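Local atomic coordinates of uncharacterized protein (Parabacteroides merdae, PDB entry 4R7F), a protein that is of unknown function but binds magnesium, has three immunoglobulin-like beta-sandwich domains and resembles plug proteins of the type 9 secretion system in its first domain. Residues Q2-F6 / C60-Q66; S113-Q119 / F131-V137; G221-R225 / D256-D260; D269-R273 / T370-Y374. All blocks are in the same frame, centred on the assembly; numbering follows the deposited sequence.

Contact 1 (Q2-F6 / C60-Q66)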
loop_
_atom_site.group_PDB
_atom_site.type_symbol
_atom_site.label_atom_id
_atom_site.label_comp_id
_atom_site.label_asym_id
_atom_site.label_seq_id
_atom_site.Cartn_x
_atom_site.Cartn_y
_atom_site.Cartn_z
ATOM N N GLN A 2 32.446 -6.518 18.441
ATOM C CA GLN A 2 32.802 -6.767 17.007
ATOM C C GLN A 2 32.065 -5.794 16.081
ATOM O O GLN A 2 31.136 -5.088 16.502
ATOM C CB GLN A 2 32.579 -8.231 16.594
ATOM C CG GLN A 2 33.870 -9.013 16.392
ATOM C CD GLN A 2 34.550 -8.701 15.063
ATOM O OE1 GLN A 2 35.083 -7.598 14.849
ATOM N NE2 GLN A 2 34.538 -9.679 14.160
ATOM N N VAL A 3 32.552 -5.738 14.834
ATOM C CA VAL A 3 32.234 -4.736 13.791
ATOM C C VAL A 3 30.974 -5.074 12.996
ATOM O O VAL A 3 30.782 -6.226 12.594
ATOM C CB VAL A 3 33.369 -4.718 12.725
ATOM C CG1 VAL A 3 33.007 -3.876 11.509
ATOM C CG2 VAL A 3 34.678 -4.241 13.338
ATOM N N LYS A 4 30.175 -4.051 12.706
ATOM C CA LYS A 4 28.898 -4.199 12.010
ATOM C C LYS A 4 28.995 -3.722 10.581
ATOM O O LYS A 4 29.677 -2.738 10.304
ATOM C CB LYS A 4 27.783 -3.453 12.760
ATOM C CG LYS A 4 27.348 -4.228 14.003
ATOM C CD LYS A 4 26.269 -3.535 14.804
ATOM C CE LYS A 4 26.278 -4.078 16.225
ATOM N NZ LYS A 4 24.935 -4.040 16.861
ATOM N N PHE A 5 28.313 -4.440 9.687
ATOM C CA PHE A 5 28.286 -4.127 8.275
ATOM C C PHE A 5 26.953 -3.460 7.975
ATOM O O PHE A 5 25.899 -3.931 8.392
ATOM C CB PHE A 5 28.443 -5.382 7.411
ATOM C CG PHE A 5 29.742 -6.086 7.618
ATOM C CD1 PHE A 5 29.942 -6.870 8.726
ATOM C CD2 PHE A 5 30.779 -5.925 6.722
ATOM C CE1 PHE A 5 31.172 -7.474 8.950
ATOM C CE2 PHE A 5 31.985 -6.537 6.920
ATOM C CZ PHE A 5 32.194 -7.300 8.038
ATOM N N PHE A 6 27.025 -2.357 7.259
ATOM C CA PHE A 6 25.859 -1.602 6.903
ATOM C C PHE A 6 26.122 -0.953 5.587
ATOM O O PHE A 6 27.279 -0.722 5.210
ATOM C CB PHE A 6 25.506 -0.565 7.983
ATOM C CG PHE A 6 26.593 0.418 8.307
ATOM C CD1 PHE A 6 27.561 0.121 9.270
ATOM C CD2 PHE A 6 26.611 1.663 7.719
ATOM C CE1 PHE A 6 28.537 1.040 9.615
ATOM C CE2 PHE A 6 27.604 2.600 8.049
ATOM C CZ PHE A 6 28.568 2.294 8.996
ATOM N N CYS A 60 26.604 -12.503 7.340
ATOM C CA CYS A 60 26.444 -11.895 8.647
ATOM C C CYS A 60 25.346 -12.515 9.471
ATOM O O CYS A 60 24.382 -13.070 8.978
ATOM C CB CYS A 60 26.157 -10.390 8.508
ATOM S SG CYS A 60 27.426 -9.476 7.608
ATOM N N ASN A 61 25.484 -12.369 10.766
ATOM C CA ASN A 61 24.427 -12.765 11.679
ATOM C C ASN A 61 23.339 -11.705 11.794
ATOM O O ASN A 61 23.399 -10.680 11.119
ATOM C CB ASN A 61 25.060 -13.190 13.006
ATOM C CG ASN A 61 25.609 -14.619 12.916
ATOM O OD1 ASN A 61 25.129 -15.441 12.101
ATOM N ND2 ASN A 61 26.620 -14.913 13.699
ATOM N N ALA A 62 22.321 -11.972 12.603
ATOM C CA ALA A 62 21.154 -11.121 12.684
ATOM C C ALA A 62 21.502 -9.665 12.972
ATOM O O ALA A 62 20.892 -8.767 12.404
ATOM C CB ALA A 62 20.206 -11.644 13.737
ATOM N N ASP A 63 22.493 -9.446 13.832
ATOM C CA ASP A 63 22.911 -8.097 14.219
ATOM C C ASP A 63 23.922 -7.443 13.267
ATOM O O ASP A 63 24.445 -6.379 13.558
ATOM C CB ASP A 63 23.443 -8.061 15.664
ATOM C CG ASP A 63 24.771 -8.806 15.844
ATOM O OD1 ASP A 63 25.257 -9.470 14.916
ATOM O OD2 ASP A 63 25.319 -8.739 16.954
ATOM N N TRP A 64 24.148 -8.061 12.120
ATOM C CA TRP A 64 25.023 -7.518 11.060
ATOM C C TRP A 64 26.496 -7.503 11.432
ATOM O O TRP A 64 27.268 -6.776 10.832
ATOM C CB TRP A 64 24.530 -6.144 10.569
ATOM C CG TRP A 64 23.350 -6.260 9.696
ATOM C CD1 TRP A 64 22.026 -6.077 10.051
ATOM C CD2 TRP A 64 23.343 -6.633 8.320
ATOM N NE1 TRP A 64 21.208 -6.307 8.963
ATOM C CE2 TRP A 64 21.990 -6.640 7.889
ATOM C CE3 TRP A 64 24.338 -6.958 7.406
ATOM C CZ2 TRP A 64 21.627 -6.938 6.590
ATOM C CZ3 TRP A 64 23.972 -7.254 6.102
ATOM C CH2 TRP A 64 22.624 -7.228 5.706
ATOM N N THR A 65 26.875 -8.306 12.428
ATOM C CA THR A 65 28.254 -8.696 12.599
ATOM C C THR A 65 28.488 -9.943 11.750
ATOM O O THR A 65 27.554 -10.717 11.498
ATOM C CB THR A 65 28.584 -9.074 14.050
ATOM O OG1 THR A 65 27.799 -10.198 14.461
ATOM C CG2 THR A 65 28.361 -7.924 14.994
ATOM N N GLN A 66 29.733 -10.154 11.342
ATOM C CA GLN A 66 30.094 -11.300 10.489
ATOM C C GLN A 66 29.868 -12.641 11.174
ATOM O O GLN A 66 30.225 -12.813 12.341
ATOM C CB GLN A 66 31.546 -11.208 10.067
ATOM C CG GLN A 66 31.933 -12.216 9.003
ATOM C CD GLN A 66 33.335 -11.960 8.443
ATOM O OE1 GLN A 66 34.023 -11.016 8.822
ATOM N NE2 GLN A 66 33.746 -12.801 7.540
HETATM O O HOH W 1 31.770 -10.988 14.371
HETATM O O HOH W 2 32.125 -8.582 12.384
HETATM O O HOH W 3 22.907 -4.123 14.032
#

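Contact 2 (S113-Q119 / F131-V137)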
loop_
_atom_site.group_PDB
_atom_site.type_symbol
_atom_site.label_atom_id
_atom_site.label_comp_id
_atom_site.label_asym_id
_atom_site.label_seq_id
_atom_site.Cartn_x
_atom_site.Cartn_y
_atom_site.Cartn_z
ATOM N N SER A 113 20.231 -18.765 4.044
ATOM C CA SER A 113 19.559 -17.523 4.262
ATOM C C SER A 113 20.411 -16.642 5.164
ATOM O O SER A 113 21.445 -17.064 5.671
ATOM C CB SER A 113 18.198 -17.800 4.895
ATOM O OG SER A 113 18.345 -18.237 6.220
ATOM N N GLY A 114 19.939 -15.432 5.405
ATOM C CA GLY A 114 20.574 -14.551 6.388
ATOM C C GLY A 114 20.932 -13.202 5.808
ATOM O O GLY A 114 20.455 -12.812 4.717
ATOM N N ASN A 115 21.790 -12.500 6.543
ATOM C CA ASN A 115 22.221 -11.169 6.171
ATOM C C ASN A 115 23.513 -11.233 5.332
ATOM O O ASN A 115 24.464 -11.924 5.718
ATOM C CB ASN A 115 22.447 -10.371 7.436
ATOM C CG ASN A 115 21.151 -9.963 8.112
ATOM O OD1 ASN A 115 20.091 -9.953 7.490
ATOM N ND2 ASN A 115 21.228 -9.657 9.409
ATOM N N TYR A 116 23.543 -10.534 4.208
ATOM C CA TYR A 116 24.749 -10.490 3.339
ATOM C C TYR A 116 25.273 -9.062 3.152
ATOM O O TYR A 116 24.491 -8.122 2.974
ATOM C CB TYR A 116 24.484 -11.092 1.957
ATOM C CG TYR A 116 24.317 -12.593 1.969
ATOM C CD1 TYR A 116 23.072 -13.182 2.169
ATOM C CD2 TYR A 116 25.399 -13.422 1.801
ATOM C CE1 TYR A 116 22.927 -14.557 2.223
ATOM C CE2 TYR A 116 25.259 -14.792 1.841
ATOM C CZ TYR A 116 24.029 -15.350 2.053
ATOM O OH TYR A 116 23.929 -16.703 2.067
ATOM N N ALA A 117 26.601 -8.918 3.214
ATOM C CA ALA A 117 27.264 -7.673 2.949
ATOM C C ALA A 117 28.228 -7.830 1.784
ATOM O O ALA A 117 29.126 -8.683 1.790
ATOM C CB ALA A 117 27.983 -7.195 4.177
ATOM N N ILE A 118 28.018 -6.994 0.770
ATOM C CA ILE A 118 28.817 -7.002 -0.444
ATOM C C ILE A 118 29.834 -5.890 -0.343
ATOM O O ILE A 118 29.459 -4.721 -0.348
ATOM C CB ILE A 118 27.947 -6.774 -1.698
ATOM C CG1 ILE A 118 26.912 -7.878 -1.839
ATOM C CG2 ILE A 118 28.806 -6.736 -2.936
ATOM C CD1 ILE A 118 27.451 -9.281 -1.649
ATOM N N GLN A 119 31.117 -6.230 -0.245
ATOM C CA GLN A 119 32.145 -5.197 -0.128
ATOM C C GLN A 119 32.804 -5.078 -1.469
ATOM O O GLN A 119 33.195 -6.076 -2.034
ATOM C CB GLN A 119 33.161 -5.560 0.918
ATOM C CG GLN A 119 32.507 -5.975 2.193
ATOM C CD GLN A 119 33.306 -5.581 3.384
ATOM O OE1 GLN A 119 34.197 -6.306 3.830
ATOM N NE2 GLN A 119 32.993 -4.414 3.915
ATOM N N PHE A 131 32.960 0.652 -0.868
ATOM C CA PHE A 131 31.620 0.670 -0.288
ATOM C C PHE A 131 31.194 -0.728 0.109
ATOM O O PHE A 131 31.745 -1.701 -0.354
ATOM C CB PHE A 131 30.609 1.318 -1.224
ATOM C CG PHE A 131 30.174 0.464 -2.391
ATOM C CD1 PHE A 131 29.224 -0.531 -2.227
ATOM C CD2 PHE A 131 30.657 0.719 -3.664
ATOM C CE1 PHE A 131 28.780 -1.285 -3.293
ATOM C CE2 PHE A 131 30.218 -0.030 -4.746
ATOM C CZ PHE A 131 29.288 -1.030 -4.564
ATOM N N THR A 132 30.228 -0.782 1.000
ATOM C CA THR A 132 29.523 -1.981 1.394
ATOM C C THR A 132 28.041 -1.817 1.026
ATOM O O THR A 132 27.452 -0.774 1.274
ATOM C CB THR A 132 29.697 -2.149 2.901
ATOM O OG1 THR A 132 31.090 -2.211 3.165
ATOM C CG2 THR A 132 29.060 -3.401 3.408
ATOM N N ALA A 133 27.458 -2.820 0.379
ATOM C CA ALA A 133 26.018 -2.858 0.127
ATOM C C ALA A 133 25.412 -4.068 0.804
ATOM O O ALA A 133 25.909 -5.176 0.668
ATOM C CB ALA A 133 25.730 -2.904 -1.337
ATOM N N CYS A 134 24.350 -3.838 1.570
ATOM C CA CYS A 134 23.795 -4.850 2.463
ATOM C C CYS A 134 22.351 -5.195 2.076
ATOM O O CYS A 134 21.552 -4.298 1.802
ATOM C CB CYS A 134 23.793 -4.316 3.900
ATOM S SG CYS A 134 25.378 -4.309 4.730
ATOM N N PHE A 135 22.030 -6.492 2.089
ATOM C CA PHE A 135 20.699 -7.000 1.788
ATOM C C PHE A 135 20.527 -8.323 2.516
ATOM O O PHE A 135 21.494 -8.912 3.032
ATOM C CB PHE A 135 20.480 -7.187 0.276
ATOM C CG PHE A 135 21.384 -8.209 -0.350
ATOM C CD1 PHE A 135 22.626 -7.843 -0.847
ATOM C CD2 PHE A 135 21.007 -9.548 -0.419
ATOM C CE1 PHE A 135 23.476 -8.795 -1.398
ATOM C CE2 PHE A 135 21.851 -10.511 -0.954
ATOM C CZ PHE A 135 23.087 -10.129 -1.448
ATOM N N SER A 136 19.295 -8.789 2.576
ATOM C CA SER A 136 19.035 -10.030 3.264
ATOM C C SER A 136 18.367 -11.045 2.338
ATOM O O SER A 136 17.666 -10.686 1.382
ATOM C CB SER A 136 18.140 -9.773 4.470
ATOM O OG SER A 136 18.762 -8.932 5.436
ATOM N N VAL A 137 18.569 -12.306 2.671
ATOM C CA VAL A 137 18.012 -13.411 1.935
ATOM C C VAL A 137 17.174 -14.244 2.879
ATOM O O VAL A 137 17.701 -14.765 3.888
ATOM C CB VAL A 137 19.131 -14.276 1.380
ATOM C CG1 VAL A 137 18.565 -15.549 0.780
ATOM C CG2 VAL A 137 19.931 -13.482 0.351
#

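Contact 3 (G221-R225 / D256-D260). With MG (magnesium ion), chain G.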
loop_
_atom_site.group_PDB
_atom_site.type_symbol
_atom_site.label_atom_id
_atom_site.label_comp_id
_atom_site.label_asym_id
_atom_site.label_seq_id
_atom_site.Cartn_x
_atom_site.Cartn_y
_atom_site.Cartn_z
ATOM N N GLY A 221 6.967 10.646 13.625
ATOM C CA GLY A 221 7.588 11.478 12.584
ATOM C C GLY A 221 6.564 12.148 11.699
ATOM O O GLY A 221 5.413 12.408 12.123
ATOM N N ASN A 222 6.990 12.405 10.469
ATOM C CA ASN A 222 6.276 13.235 9.524
ATOM C C ASN A 222 6.571 12.683 8.137
ATOM O O ASN A 222 7.498 11.863 7.963
ATOM C CB ASN A 222 6.752 14.690 9.607
ATOM C CG ASN A 222 5.719 15.694 9.079
ATOM O OD1 ASN A 222 4.795 15.332 8.376
ATOM N ND2 ASN A 222 5.887 16.952 9.419
ATOM N N GLU A 223 5.778 13.103 7.152
ATOM C CA GLU A 223 6.086 12.759 5.761
ATOM C C GLU A 223 7.364 13.476 5.417
ATOM O O GLU A 223 7.615 14.605 5.870
ATOM C CB GLU A 223 4.964 13.123 4.768
ATOM C CG GLU A 223 3.551 12.615 5.154
ATOM C CD GLU A 223 3.411 11.094 5.326
ATOM O OE1 GLU A 223 4.322 10.296 4.971
ATOM O OE2 GLU A 223 2.350 10.696 5.854
ATOM N N TYR A 224 8.186 12.787 4.650
ATOM C CA TYR A 224 9.477 13.302 4.286
ATOM C C TYR A 224 9.236 14.494 3.386
ATOM O O TYR A 224 8.196 14.615 2.685
ATOM C CB TYR A 224 10.331 12.245 3.555
ATOM C CG TYR A 224 10.916 11.168 4.438
ATOM C CD1 TYR A 224 10.123 10.255 5.059
ATOM C CD2 TYR A 224 12.300 11.064 4.634
ATOM C CE1 TYR A 224 10.660 9.267 5.882
ATOM C CE2 TYR A 224 12.845 10.104 5.450
ATOM C CZ TYR A 224 12.020 9.183 6.067
ATOM O OH TYR A 224 12.536 8.202 6.891
ATOM N N ARG A 225 10.214 15.390 3.443
ATOM C CA ARG A 225 10.300 16.519 2.559
ATOM C C ARG A 225 10.688 16.035 1.182
ATOM O O ARG A 225 11.424 15.032 1.043
ATOM C CB ARG A 225 11.368 17.503 3.051
ATOM C CG ARG A 225 11.060 18.159 4.383
ATOM C CD ARG A 225 12.319 18.753 4.990
ATOM N NE ARG A 225 12.174 19.096 6.386
ATOM C CZ ARG A 225 11.682 20.244 6.840
ATOM N NH1 ARG A 225 11.250 21.190 6.017
ATOM N NH2 ARG A 225 11.622 20.439 8.140
ATOM N N ASP A 256 13.964 25.523 4.242
ATOM C CA ASP A 256 13.181 24.625 5.073
ATOM C C ASP A 256 13.063 25.207 6.471
ATOM O O ASP A 256 13.974 25.897 6.905
ATOM C CB ASP A 256 13.844 23.241 5.133
ATOM C CG ASP A 256 13.833 22.516 3.791
ATOM O OD1 ASP A 256 12.799 22.612 3.109
ATOM O OD2 ASP A 256 14.825 21.805 3.446
ATOM N N TYR A 257 11.960 24.885 7.163
ATOM C CA TYR A 257 11.688 25.376 8.504
ATOM C C TYR A 257 11.280 24.186 9.364
ATOM O O TYR A 257 10.866 23.169 8.837
ATOM C CB TYR A 257 10.577 26.465 8.484
ATOM C CG TYR A 257 10.898 27.682 7.592
ATOM C CD1 TYR A 257 10.574 27.685 6.238
ATOM C CD2 TYR A 257 11.541 28.797 8.108
ATOM C CE1 TYR A 257 10.891 28.756 5.422
ATOM C CE2 TYR A 257 11.853 29.882 7.315
ATOM C CZ TYR A 257 11.526 29.851 5.971
ATOM O OH TYR A 257 11.862 30.891 5.161
ATOM N N ARG A 258 11.423 24.317 10.684
ATOM C CA ARG A 258 10.893 23.327 11.624
ATOM C C ARG A 258 9.409 23.112 11.364
ATOM O O ARG A 258 8.698 24.041 11.046
ATOM C CB ARG A 258 11.155 23.733 13.074
ATOM C CG ARG A 258 12.650 23.677 13.387
ATOM C CD ARG A 258 13.047 24.056 14.808
ATOM N NE ARG A 258 12.527 23.128 15.810
ATOM C CZ ARG A 258 12.850 23.127 17.109
ATOM N NH1 ARG A 258 13.715 24.010 17.594
ATOM N NH2 ARG A 258 12.319 22.219 17.932
ATOM N N ARG A 259 8.977 21.856 11.437
ATOM C CA ARG A 259 7.588 21.483 11.183
ATOM C C ARG A 259 6.938 20.868 12.424
ATOM O O ARG A 259 5.854 20.329 12.343
ATOM C CB ARG A 259 7.513 20.475 10.021
ATOM C CG ARG A 259 7.869 21.076 8.680
ATOM C CD ARG A 259 7.548 20.166 7.511
ATOM N NE ARG A 259 8.318 18.929 7.609
ATOM C CZ ARG A 259 8.047 17.805 6.959
ATOM N NH1 ARG A 259 7.030 17.748 6.140
ATOM N NH2 ARG A 259 8.806 16.729 7.131
ATOM N N ASP A 260 7.598 20.942 13.568
ATOM C CA ASP A 260 7.091 20.297 14.793
ATOM C C ASP A 260 5.947 21.042 15.511
ATOM O O ASP A 260 5.298 20.475 16.380
ATOM C CB ASP A 260 8.226 20.121 15.809
ATOM C CG ASP A 260 8.866 21.439 16.187
ATOM O OD1 ASP A 260 9.053 22.248 15.278
ATOM O OD2 ASP A 260 9.191 21.669 17.359
HETATM MG MG MG G . 5.900 8.544 4.838
HETATM O O HOH W 4 7.099 9.297 6.761
HETATM O O HOH W 5 9.512 23.743 5.667
HETATM O O HOH W 6 10.443 21.066 3.147
#

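Contact 4 (D269-R273 / T370-Y374). With MG (magnesium ion), chain G.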
loop_
_atom_site.group_PDB
_atom_site.type_symbol
_atom_site.label_atom_id
_atom_site.label_comp_id
_atom_site.label_asym_id
_atom_site.label_seq_id
_atom_site.Cartn_x
_atom_site.Cartn_y
_atom_site.Cartn_z
ATOM N N ASP A 269 4.679 10.721 0.154
ATOM C CA ASP A 269 6.118 10.499 0.082
ATOM C C ASP A 269 6.458 9.037 -0.232
ATOM O O ASP A 269 5.595 8.220 -0.484
ATOM C CB ASP A 269 6.817 10.960 1.377
ATOM C CG ASP A 269 6.536 10.037 2.567
ATOM O OD1 ASP A 269 5.724 9.102 2.432
ATOM O OD2 ASP A 269 7.125 10.244 3.654
ATOM N N GLN A 270 7.739 8.723 -0.218
ATOM C CA GLN A 270 8.207 7.368 -0.474
ATOM C C GLN A 270 9.212 6.964 0.619
ATOM O O GLN A 270 10.160 6.224 0.377
ATOM C CB GLN A 270 8.800 7.305 -1.870
ATOM C CG GLN A 270 7.779 7.562 -2.982
ATOM C CD GLN A 270 7.476 9.051 -3.263
ATOM O OE1 GLN A 270 8.324 9.938 -3.101
ATOM N NE2 GLN A 270 6.247 9.320 -3.699
ATOM N N ASP A 271 8.959 7.479 1.826
ATOM C CA ASP A 271 9.663 7.135 3.080
ATOM C C ASP A 271 11.198 7.160 3.017
ATOM O O ASP A 271 11.847 6.230 3.516
ATOM C CB ASP A 271 9.194 5.765 3.570
ATOM C CG ASP A 271 7.699 5.727 3.939
ATOM O OD1 ASP A 271 7.084 6.783 4.261
ATOM O OD2 ASP A 271 7.160 4.584 3.941
ATOM N N GLY A 272 11.741 8.194 2.361
ATOM C CA GLY A 272 13.145 8.493 2.331
ATOM C C GLY A 272 13.824 8.092 1.036
ATOM O O GLY A 272 14.992 8.366 0.836
ATOM N N ARG A 273 13.090 7.469 0.135
ATOM C CA ARG A 273 13.673 7.052 -1.126
ATOM C C ARG A 273 13.931 8.214 -2.072
ATOM O O ARG A 273 13.413 9.337 -1.894
ATOM C CB ARG A 273 12.772 6.036 -1.831
ATOM C CG ARG A 273 12.593 4.747 -1.058
ATOM C CD ARG A 273 11.561 3.852 -1.710
ATOM N NE ARG A 273 11.543 2.554 -1.033
ATOM C CZ ARG A 273 10.828 2.279 0.045
ATOM N NH1 ARG A 273 10.028 3.195 0.575
ATOM N NH2 ARG A 273 10.904 1.075 0.591
ATOM N N THR A 370 1.084 9.992 10.295
ATOM C CA THR A 370 2.134 9.864 9.288
ATOM C C THR A 370 2.218 8.429 8.723
ATOM O O THR A 370 2.237 7.439 9.464
ATOM C CB THR A 370 3.505 10.288 9.889
ATOM O OG1 THR A 370 3.444 11.683 10.179
ATOM C CG2 THR A 370 4.664 10.023 8.918
ATOM N N GLN A 371 2.261 8.337 7.413
ATOM C CA GLN A 371 2.466 7.059 6.729
ATOM C C GLN A 371 3.943 6.674 6.836
ATOM O O GLN A 371 4.831 7.358 6.286
ATOM C CB GLN A 371 2.010 7.155 5.255
ATOM C CG GLN A 371 2.244 5.874 4.426
ATOM C CD GLN A 371 3.655 5.692 3.779
ATOM O OE1 GLN A 371 4.268 6.638 3.223
ATOM N NE2 GLN A 371 4.142 4.434 3.808
ATOM N N ASN A 372 4.212 5.595 7.566
ATOM C CA ASN A 372 5.575 5.053 7.690
ATOM C C ASN A 372 5.537 3.593 7.357
ATOM O O ASN A 372 4.470 2.988 7.323
ATOM C CB ASN A 372 6.095 5.214 9.117
ATOM C CG ASN A 372 6.410 6.648 9.457
ATOM O OD1 ASN A 372 7.156 7.342 8.741
ATOM N ND2 ASN A 372 5.831 7.113 10.524
ATOM N N GLU A 373 6.696 3.015 7.104
ATOM C CA GLU A 373 6.775 1.573 6.920
ATOM C C GLU A 373 7.656 0.956 7.996
ATOM O O GLU A 373 8.544 1.614 8.510
ATOM C CB GLU A 373 7.318 1.229 5.545
ATOM C CG GLU A 373 8.779 1.570 5.330
ATOM C CD GLU A 373 9.149 1.483 3.874
ATOM O OE1 GLU A 373 8.653 2.319 3.087
ATOM O OE2 GLU A 373 9.909 0.580 3.521
ATOM N N TYR A 374 7.402 -0.306 8.317
ATOM C CA TYR A 374 8.148 -1.020 9.328
ATOM C C TYR A 374 8.448 -2.389 8.802
ATOM O O TYR A 374 7.540 -3.096 8.415
ATOM C CB TYR A 374 7.324 -1.162 10.601
ATOM C CG TYR A 374 6.990 0.160 11.187
ATOM C CD1 TYR A 374 5.888 0.873 10.759
ATOM C CD2 TYR A 374 7.805 0.744 12.123
ATOM C CE1 TYR A 374 5.586 2.122 11.292
ATOM C CE2 TYR A 374 7.493 1.983 12.674
ATOM C CZ TYR A 374 6.403 2.681 12.250
ATOM O OH TYR A 374 6.154 3.967 12.767
HETATM MG MG MG G . 5.900 8.544 4.838
HETATM O O HOH W 4 7.099 9.297 6.761
#

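Contact 1 (Q2-F6 / C60-Q66)
Phe5 and Lys4 of the N-terminal segment lie against Trp64 and Thr65 in a loop-to-loop contact: the chain start, just ahead of strand 8-9, meets the loop that leaves strand 53-60 of the first domain. One direct hydrogen bond crosses it, from Phe5 N to Trp64 O, 2.8 Å long and nearly straight at 165°. The same carbonyl oxygen sits in plane at the edge of the Phe5 ring, close to CD1, and receives a CA-H...O contact from Lys4 CA. In Phe5, chi1 of -62° sets the ring beside the backbone N and chi2 of 77° turns CD1 to the loop; Cys60 SG approaches CD1 obliquely at 3.8 Å, a sulfur-aromatic contact, and Gln66 CB lies 3.9 Å from CE1. In the other direction, Phe5 O rests 3.4 Å from Trp64 CB, while Arg191 outside the contact bonds to that oxygen and makes a cation-pi contact with the indole. The aliphatic part of Lys4 runs along Asp63 O and reaches Thr65 CG2 from CG. The loop itself is braced by a type I turn from Asn61 to Trp64 and by an Asx turn, in which Asp63 OD1 accepts from Thr65 N, from above the carboxylate plane; the same oxygen accepts from Thr65 OG1 at 2.7 Å. Water 2 extends the polar link, donating to Val3 O and accepting from Gln66 N. The chemistry implies a junction that combines one direct backbone bond, water bridges in the outer part of the two loops, and the Phe5 ring packing on Cys60 and Gln66.

Contact 2 (S113-Q119 / F131-V137)
Tyr116 and Phe135 face each other as a hydrogen-bonded pair in an antiparallel beta hairpin, strands 114-122 and 129-138, within an immunoglobulin-like sandwich domain. The strands run at 158°, and paired backbone bonds recur at Gly114-Val137, Tyr116-Phe135 and Ile118-Ala133. These pairs share the face packed against strand 39-46, which carries the larger side chains Tyr116, Ile118, Phe135 and Val137. Phe135 CG occupies the crowded position between backbone N and carbonyl carbon (chi1 63°), which swings the ring across to the neighbouring strand. It fits between Tyr116 and Ile118: Tyr116 CB sits over one ring face, offset toward the rim, 4.1 Å from the centroid in a CH-pi contact, while Ile118 CG1 meets the edge at CE1, 3.6 Å away. The two aromatic planes are only 18° apart but slid until they barely overlap. Val137 CG2 packs obliquely against the Tyr116 ring, 3.6 Å from CD1, on the same side of its plane as Phe135. Ile41 of strand 39-46 touches both Ile118 and the small Ala133. Gly114 has backbone angles that would jam a side chain against the preceding carbonyl. On the other face Ala117 CB touches Cys134 SG and Thr132 CG2, with Trp64 and Phe5 packed above. At its ends lie polar pairs: Ser136 OG donates to Asn115 OD1, which Tyr379 OH also meets, and Gln119 NE2 reaches Thr132 OG1 at 3.0 Å, almost exactly in its own amide plane.

Contact 3 (G221-R225 / D256-D260)
Arg259 reaches across to Glu223 with its guanidinium group, and NH2 donates to Glu223 O at 2.7 Å, nearly in line with the carbonyl bond and in the guanidinium plane; NH1 adds a weak second bond. The flat group is sandwiched. Over the centre of one face lies Asn222 ND2, 3.4 Å from CZ, with the amide stacked only 9° from parallel, and toward the rim of the opposite face comes Arg225 CG. A bend in the Arg259 chain (chi3 -62°) brings the group into this slot. Arg225 runs past it in the opposite direction, extended from CG to NE, and delivers NH2 to Tyr257 O at 2.9 Å; the donor stands above the carbonyl plane. Its NH1 forms a long salt bridge to Asp256 OD1, 3.6 Å, reinforced by water 6, which accepts from NH1 and donates to OD1. The two arginines come close, Arg259 NE over the Arg225 guanidinium, and both are salt-bridged to Glu364, Arg225 through NE and Arg259 through NH2, so one carboxylate holds the two groups together. The contact thus joins the loop between strands 207-219 and 225-228, which supplies Glu223 to the magnesium site, to the one after strand 248-253. An alanine in place of Arg259 would remove the group stacked on Asn222 and is likely to leave Glu223 O without this donor and Glu364 without one of its mates. Farther out, Asn222 OD1 accepts from Glu223 N, and Glu223 OE1 binds the magnesium ion at 2.4 Å. Its other oxygen is held by Tyr264 OH, and His238 and Tyr346 grip the Asp256 carboxylate.

Contact 4 (D269-R273 / T370-Y374)
Asp271 and Gln371 meet across a magnesium ion that takes four oxygens from 269-273 and 370-374. Asp269 chelates it with both carboxylate oxygens, OD1 at 2.5 Å and OD2 at 2.4 Å. Asp271 gives OD1 at 2.2 Å, and Gln371 contributes its backbone O, also at 2.2 Å. Water 4 and Glu223 OE1 complete the shell; the water donates to Asn372 OD1, whose amide nitrogen is in turn held by Ala220 O. Asp269 OD2 has a further donor in Tyr224 N, a second-shell bond to a carboxylate already held by the metal through both oxygens. Beside the metal, Asp271 OD2 lies only 2.8 Å from Glu373 OE1, two acceptors with no bond between them, and this crowding of negative charge is probably eased by the magnesium ion on Asp271 OD1 and by Arg273 on Glu373. That arginine grips Glu373 end-on: NH1 meets OE1 at 3.0 Å with an angle of 170°, and NH2 meets OE2 on its syn lone pair at 3.1 Å. Glu373, extended beyond CG (chi2 -167°), comes from the opposite direction, and the two flat groups lie nearly coplanar. Arg273 NH1 also donates to Gln270 O, which Arg273 N approaches from the other face of that carbonyl, closing the type I' turn from Gln270 to Arg273; NH2 has a further acceptor in Ser27 O. A methionine in place of Arg273 would probably leave the Glu373 carboxylate without its countercharge next to Asp271. Carboxylates, a backbone carbonyl and a water, drawn from parts far apart in sequence, thus form a six-coordinate, oxygen-only magnesium site.

How the contacts relate
Contacts 3 and 4 share the magnesium site: Glu223 of contact 3 joins Asp269, Asp271 and Gln371 of contact 4 around the ion, and water 4 belongs to both. They also touch directly, Glu223 OE2 lying 2.8 Å from Gln371 N, a probable hydrogen bond, although their centres are 13 Å apart. Contacts 1 and 2 form a second pair, centres 10 Å apart, in which Cys60 N probably bonds to Asn115 O at 2.7 Å. The pairs lie on opposite sides of the chain's centre: between contacts 2 and 4 the nearest atoms are still about 12 Å apart, and between contacts 1 and 3 the nearest atoms are about 16 Å apart.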